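Local coordinates for polymeric immunoglobulin receptor (Mus musculus, PDB 4NOB), which probably binds polymeric immunoglobulins through this V-type domain and carries them across epithelia, its cleaved ectodomain forming secretory component, at residues Gln12-Ile17 against Val22-Tyr27; Asn69-Pro74 against Val80-Gln85. All coordinates share one frame; numbering follows the deposited sequence.

Contact 1: Gln12-Ile17 against Val22-Tyr27. With NAG (2-acetamido-2-deoxy-beta-D-glucopyranose), chain B; EDO (1,2-ethanediol), chain F.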
# COMPACT_ATOMS: atom_id res chain seq x y z
N GLN A 12 2.35 -10.38 2.19
CA GLN A 12 1.00 -10.86 2.43
C GLN A 12 0.47 -10.32 3.76
O GLN A 12 -0.70 -9.99 3.87
CB GLN A 12 1.04 -12.41 2.45
CG GLN A 12 -0.31 -13.05 2.70
CD GLN A 12 -0.23 -14.59 2.81
OE1 GLN A 12 0.84 -15.18 2.54
NE2 GLN A 12 -1.26 -15.18 3.32
N GLU A 13 1.32 -10.30 4.79
CA GLU A 13 0.96 -9.77 6.06
C GLU A 13 2.03 -8.89 6.55
O GLU A 13 3.24 -9.15 6.39
CB GLU A 13 0.69 -10.91 7.03
CG GLU A 13 -0.05 -10.38 8.25
CD GLU A 13 0.81 -10.34 9.46
OE1 GLU A 13 2.04 -10.18 9.29
OE2 GLU A 13 0.22 -10.46 10.58
N VAL A 14 1.63 -7.69 7.01
CA VAL A 14 2.54 -6.73 7.59
C VAL A 14 2.10 -6.47 9.03
O VAL A 14 0.94 -6.19 9.24
CB VAL A 14 2.52 -5.39 6.82
CG1 VAL A 14 3.41 -4.38 7.52
CG2 VAL A 14 2.97 -5.62 5.36
N SER A 15 2.98 -6.76 9.99
CA SER A 15 2.65 -6.58 11.42
C SER A 15 3.46 -5.40 11.94
O SER A 15 4.67 -5.31 11.67
CB SER A 15 3.06 -7.78 12.19
OG SER A 15 2.31 -8.88 11.75
N SER A 16 2.83 -4.49 12.67
CA SER A 16 3.48 -3.34 13.27
C SER A 16 2.84 -3.06 14.60
O SER A 16 1.90 -3.75 15.05
CB SER A 16 3.29 -2.16 12.35
OG SER A 16 4.27 -1.16 12.69
N ILE A 17 3.40 -2.06 15.29
CA ILE A 17 2.90 -1.54 16.54
C ILE A 17 2.56 -0.08 16.38
O ILE A 17 3.18 0.67 15.59
CB ILE A 17 3.99 -1.70 17.61
CG1 ILE A 17 4.37 -3.19 17.79
CG2 ILE A 17 3.56 -1.13 18.92
CD1 ILE A 17 3.23 -4.03 18.24
N VAL A 22 5.82 1.76 8.34
CA VAL A 22 6.08 0.64 7.48
C VAL A 22 6.43 1.08 6.06
O VAL A 22 6.15 2.20 5.65
CB VAL A 22 4.95 -0.34 7.36
CG1 VAL A 22 4.71 -1.06 8.68
CG2 VAL A 22 3.72 0.36 6.83
N SER A 23 7.17 0.21 5.34
CA SER A 23 7.56 0.45 3.97
C SER A 23 7.26 -0.75 3.18
O SER A 23 7.96 -1.80 3.37
CB SER A 23 9.02 0.76 3.90
OG SER A 23 9.50 1.15 2.65
N ILE A 24 6.21 -0.68 2.38
CA ILE A 24 5.64 -1.88 1.69
C ILE A 24 6.05 -1.87 0.26
O ILE A 24 5.72 -0.93 -0.46
CB ILE A 24 4.15 -1.84 1.80
CG1 ILE A 24 3.74 -2.08 3.30
CG2 ILE A 24 3.44 -2.85 0.90
CD1 ILE A 24 2.35 -1.72 3.62
N THR A 25 6.84 -2.85 -0.20
CA THR A 25 7.31 -2.95 -1.57
C THR A 25 6.43 -3.91 -2.33
O THR A 25 6.15 -5.03 -1.91
CB THR A 25 8.75 -3.50 -1.69
OG1 THR A 25 9.61 -2.50 -1.10
CG2 THR A 25 9.14 -3.75 -3.10
N CYS A 26 5.89 -3.41 -3.42
CA CYS A 26 5.12 -4.23 -4.42
C CYS A 26 5.94 -4.29 -5.69
O CYS A 26 6.45 -3.30 -6.20
CB CYS A 26 3.74 -3.73 -4.62
SG CYS A 26 2.75 -4.09 -3.07
N TYR A 27 5.99 -5.51 -6.28
CA TYR A 27 6.71 -5.87 -7.47
C TYR A 27 5.72 -6.07 -8.61
O TYR A 27 4.66 -6.65 -8.43
CB TYR A 27 7.40 -7.21 -7.26
CG TYR A 27 8.48 -7.20 -6.23
CD1 TYR A 27 8.16 -7.40 -4.89
CD2 TYR A 27 9.79 -7.12 -6.56
CE1 TYR A 27 9.22 -7.44 -3.89
CE2 TYR A 27 10.78 -7.17 -5.60
CZ TYR A 27 10.46 -7.34 -4.28
OH TYR A 27 11.56 -7.49 -3.36
C1 NAG B . 14.61 -0.57 -6.04
C2 NAG B . 15.06 -1.24 -4.75
C3 NAG B . 15.11 -0.24 -3.59
C4 NAG B . 15.96 0.94 -4.00
C5 NAG B . 15.34 1.49 -5.28
C6 NAG B . 16.13 2.72 -5.78
C7 NAG B . 14.40 -3.60 -4.42
C8 NAG B . 13.29 -4.58 -4.05
N2 NAG B . 14.08 -2.29 -4.47
O3 NAG B . 15.75 -0.89 -2.47
O4 NAG B . 15.97 2.00 -2.99
O5 NAG B . 15.47 0.52 -6.31
O6 NAG B . 17.53 2.36 -5.95
O7 NAG B . 15.52 -4.02 -4.76
C1 EDO F . 7.31 -3.63 6.72
O1 EDO F . 7.88 -2.30 6.73
C2 EDO F . 6.48 -3.77 5.46
O2 EDO F . 6.83 -4.81 4.51
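In this V-set domain the contact is the crossing from one sheet of the immunoglobulin sandwich to the other, where Val14 and Ser16 of 13-17 meet Val22 and Ile24 of 22-27. The two strands run antiparallel at 171°, yet their axes come no nearer than 9.1 Å and no hydrogen bond joins them: 13-17 pairs in parallel with 105-114, while 22-27 pairs with 78-83. Side chains alone span the gap. Val14 and Val22 carry the contact; the two methyls of Val14 split between two partners. With CG1 anti to the backbone N (chi1 176°), that branch meets Val22 CG1 at 3.7 Å, the two valines crossing obliquely; the other branch, CG2, reaches Ile24 CG1 at 4.2 Å. Val109 and Leu111 of strand 105-114 also press on Val14. Val22 CG1 is shared, because Ser16 OG lies against it at 4.0 Å while hydrogen-bonding with Asp20 OD2 in the short connection between the strands. The same carboxylate oxygen is hydrogen-bonded to Ile17 N, and Leu86 touches both Ser16 and Val22. Where the strands stay apart, a 1,2-ethanediol, probably from the crystallisation liquor, slips between them. Ser23 N gives its O1 a nearly straight hydrogen bond (3.0 Å, 175° at the hydrogen), and the diol C2 packs on Val14 CG1 at 3.7 Å. On the outward side of 13-17, Ser15 OG donates to Glu13 OE1 at 2.8 Å, on the syn side but tilted out of the carboxylate plane. Farther along 22-27, Cys26 forms the disulfide with Cys96 that ties the two sheets together. A first strand that pairs in parallel with 105-114, in the sheet opposite 22-27, is the A' strand of the immunoglobulin V-set fold, with 22-27 as strand B.

Contact 2: Asn69-Pro74 against Val80-Gln85. With NAG (2-acetamido-2-deoxy-beta-D-glucopyranose), chain B.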
# COMPACT_ATOMS: atom_id res chain seq x y z
N ASN A 69 3.69 8.18 1.57
CA ASN A 69 4.33 8.46 0.26
C ASN A 69 4.14 7.14 -0.53
O ASN A 69 3.98 6.04 0.00
CB ASN A 69 5.85 8.77 0.46
CG ASN A 69 6.55 9.37 -0.75
OD1 ASN A 69 5.97 9.61 -1.75
ND2 ASN A 69 7.87 9.61 -0.61
N LEU A 70 4.10 7.29 -1.83
CA LEU A 70 4.12 6.17 -2.77
C LEU A 70 5.22 6.53 -3.75
O LEU A 70 5.14 7.56 -4.43
CB LEU A 70 2.79 5.89 -3.40
CG LEU A 70 2.69 4.64 -4.28
CD1 LEU A 70 1.25 4.30 -4.51
CD2 LEU A 70 3.35 4.81 -5.66
N ILE A 71 6.28 5.73 -3.86
CA ILE A 71 7.39 6.02 -4.74
C ILE A 71 7.54 4.90 -5.76
O ILE A 71 7.70 3.72 -5.36
CB ILE A 71 8.73 6.08 -3.98
CG1 ILE A 71 8.65 6.98 -2.75
CG2 ILE A 71 9.84 6.53 -4.94
CD1 ILE A 71 9.85 6.95 -1.80
N ASN A 72 7.44 5.24 -7.01
CA ASN A 72 7.68 4.32 -8.11
C ASN A 72 9.14 4.24 -8.35
O ASN A 72 9.84 5.23 -8.49
CB ASN A 72 6.91 4.64 -9.38
CG ASN A 72 7.02 3.54 -10.45
OD1 ASN A 72 6.97 2.39 -10.14
ND2 ASN A 72 7.16 3.96 -11.71
N PHE A 73 9.64 3.01 -8.52
CA PHE A 73 11.04 2.73 -8.88
C PHE A 73 11.07 1.94 -10.20
O PHE A 73 11.24 0.69 -10.18
CB PHE A 73 11.76 1.97 -7.75
CG PHE A 73 11.98 2.74 -6.51
CD1 PHE A 73 12.88 3.78 -6.49
CD2 PHE A 73 11.34 2.36 -5.33
CE1 PHE A 73 13.13 4.50 -5.34
CE2 PHE A 73 11.62 3.10 -4.19
CZ PHE A 73 12.48 4.18 -4.23
N PRO A 74 10.89 2.59 -11.33
CA PRO A 74 10.90 1.87 -12.58
C PRO A 74 12.20 1.16 -12.82
O PRO A 74 12.19 0.10 -13.49
CB PRO A 74 10.60 2.93 -13.60
CG PRO A 74 10.90 4.19 -12.90
CD PRO A 74 10.67 4.03 -11.50
N VAL A 80 6.97 1.52 -3.79
CA VAL A 80 6.98 1.44 -2.33
C VAL A 80 5.89 2.35 -1.76
O VAL A 80 5.74 3.48 -2.25
CB VAL A 80 8.33 1.74 -1.76
CG1 VAL A 80 8.37 1.61 -0.28
CG2 VAL A 80 9.37 0.87 -2.38
N ILE A 81 5.16 1.82 -0.78
CA ILE A 81 4.23 2.62 -0.03
C ILE A 81 4.75 2.76 1.37
O ILE A 81 4.94 1.79 2.09
CB ILE A 81 2.84 1.92 -0.01
CG1 ILE A 81 2.33 1.61 -1.40
CG2 ILE A 81 1.85 2.78 0.73
CD1 ILE A 81 2.24 0.17 -1.73
N ASN A 82 5.03 3.99 1.74
CA ASN A 82 5.49 4.32 3.13
C ASN A 82 4.35 4.90 3.90
O ASN A 82 3.68 5.82 3.41
CB ASN A 82 6.64 5.31 3.04
CG ASN A 82 7.92 4.72 2.44
OD1 ASN A 82 8.19 3.58 2.62
ND2 ASN A 82 8.67 5.53 1.78
N ILE A 83 4.09 4.37 5.07
CA ILE A 83 3.00 4.79 5.95
C ILE A 83 3.55 4.95 7.33
O ILE A 83 4.11 4.02 7.86
CB ILE A 83 1.79 3.81 5.97
CG1 ILE A 83 1.43 3.30 4.53
CG2 ILE A 83 0.61 4.51 6.61
CD1 ILE A 83 0.51 2.14 4.62
N GLU A 84 3.38 6.13 7.88
CA GLU A 84 3.95 6.51 9.16
C GLU A 84 2.87 6.78 10.20
O GLU A 84 1.71 6.90 9.91
CB GLU A 84 4.91 7.70 9.04
CG GLU A 84 5.89 7.42 7.93
CD GLU A 84 6.26 8.53 7.04
OE1 GLU A 84 5.80 9.69 7.33
OE2 GLU A 84 7.09 8.18 6.07
N GLN A 85 3.30 6.90 11.45
CA GLN A 85 2.38 7.26 12.55
C GLN A 85 1.20 6.32 12.61
O GLN A 85 0.07 6.70 12.72
CB GLN A 85 1.93 8.71 12.44
CG GLN A 85 3.13 9.63 12.51
CD GLN A 85 2.72 11.07 12.37
OE1 GLN A 85 1.92 11.56 13.19
NE2 GLN A 85 3.19 11.75 11.29
C1 NAG B . 14.61 -0.57 -6.04
C2 NAG B . 15.06 -1.24 -4.75
C3 NAG B . 15.11 -0.24 -3.59
C4 NAG B . 15.96 0.94 -4.00
C5 NAG B . 15.34 1.49 -5.28
C6 NAG B . 16.13 2.72 -5.78
C7 NAG B . 14.40 -3.60 -4.42
C8 NAG B . 13.29 -4.58 -4.05
N2 NAG B . 14.08 -2.29 -4.47
O3 NAG B . 15.75 -0.89 -2.47
O4 NAG B . 15.97 2.00 -2.99
O5 NAG B . 15.47 0.52 -6.31
O6 NAG B . 17.53 2.36 -5.95
O7 NAG B . 15.52 -4.02 -4.76
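Asn69-Phe73 and Val80-Ile83 run antiparallel at 161° and are joined by two hydrogen-bonded pairs, Asn69 with Asn82 and Ile71 with Val80, around the non-hydrogen-bonded pair Leu70-Ile81. Ile71 N reaches Val80 O at 2.8 Å in the carbonyl plane, and Val80 N returns the bond to Ile71 O at 2.8 Å; the Asn69-Asn82 bonds are slightly less straight. Val80 O also receives a CA-H...O contact from Leu70 CA at 3.2 Å, so two donors share this carbonyl. The segments form the D-E hairpin of the V-set fold, whose strand 78-83 pairs on its other edge with 22-27. Leu70 and Ile81 lie side by side on the face turned to the sandwich interior, Leu70 CG against Ile81 CG1 at 4.2 Å, and Trp41 packs on Ile81. On the other face the Ile71 and Asn82 side chains cross, CD1 of the isoleucine against ND2 of the asparagine at 4.0 Å, while Asn82 OD1 is hydrogen-bonded to Ser23 OG. Chi1 of -68° sets Phe73 CG beside its own backbone N, and the ring edge comes to Val80, CE2 meeting CG2 in the ring plane at 3.6 Å. Ile71 CG2 covers one ring face near the rim. Over the opposite face lies the N-acetylglucosamine, its C5 3.6 Å above the ring plane, toward the rim, a placement consistent with a CH-pi contact. Were Phe73 replaced by an alanine, the sugar would probably lose its aromatic platform and a gap would be likely to open between Ile71 CG2 and Val80 CG2.

How the contacts relate
Contacts 1 and 2 have centres 11 Å apart and meet along the shared edge of strands 22-27 and 78-83, which are neighbours in the same sheet. Ile24 N lies 2.8 Å from Ile81 O, a probable backbone hydrogen bond. Val80 packs against the side chains of Ser23 and Thr25, CG1 3.2 Å from Ser23 OG and CG2 3.6 Å from Thr25 OG1. Both contacts also touch the N-linked sugar, from different ends: Tyr27 OH of contact 1 approaches its acetamide methyl C8 at 3.5 Å, whereas contact 2 supports the pyranose ring. A bound magnesium ion lies about 10 Å from the side chain of Ser16 in contact 1.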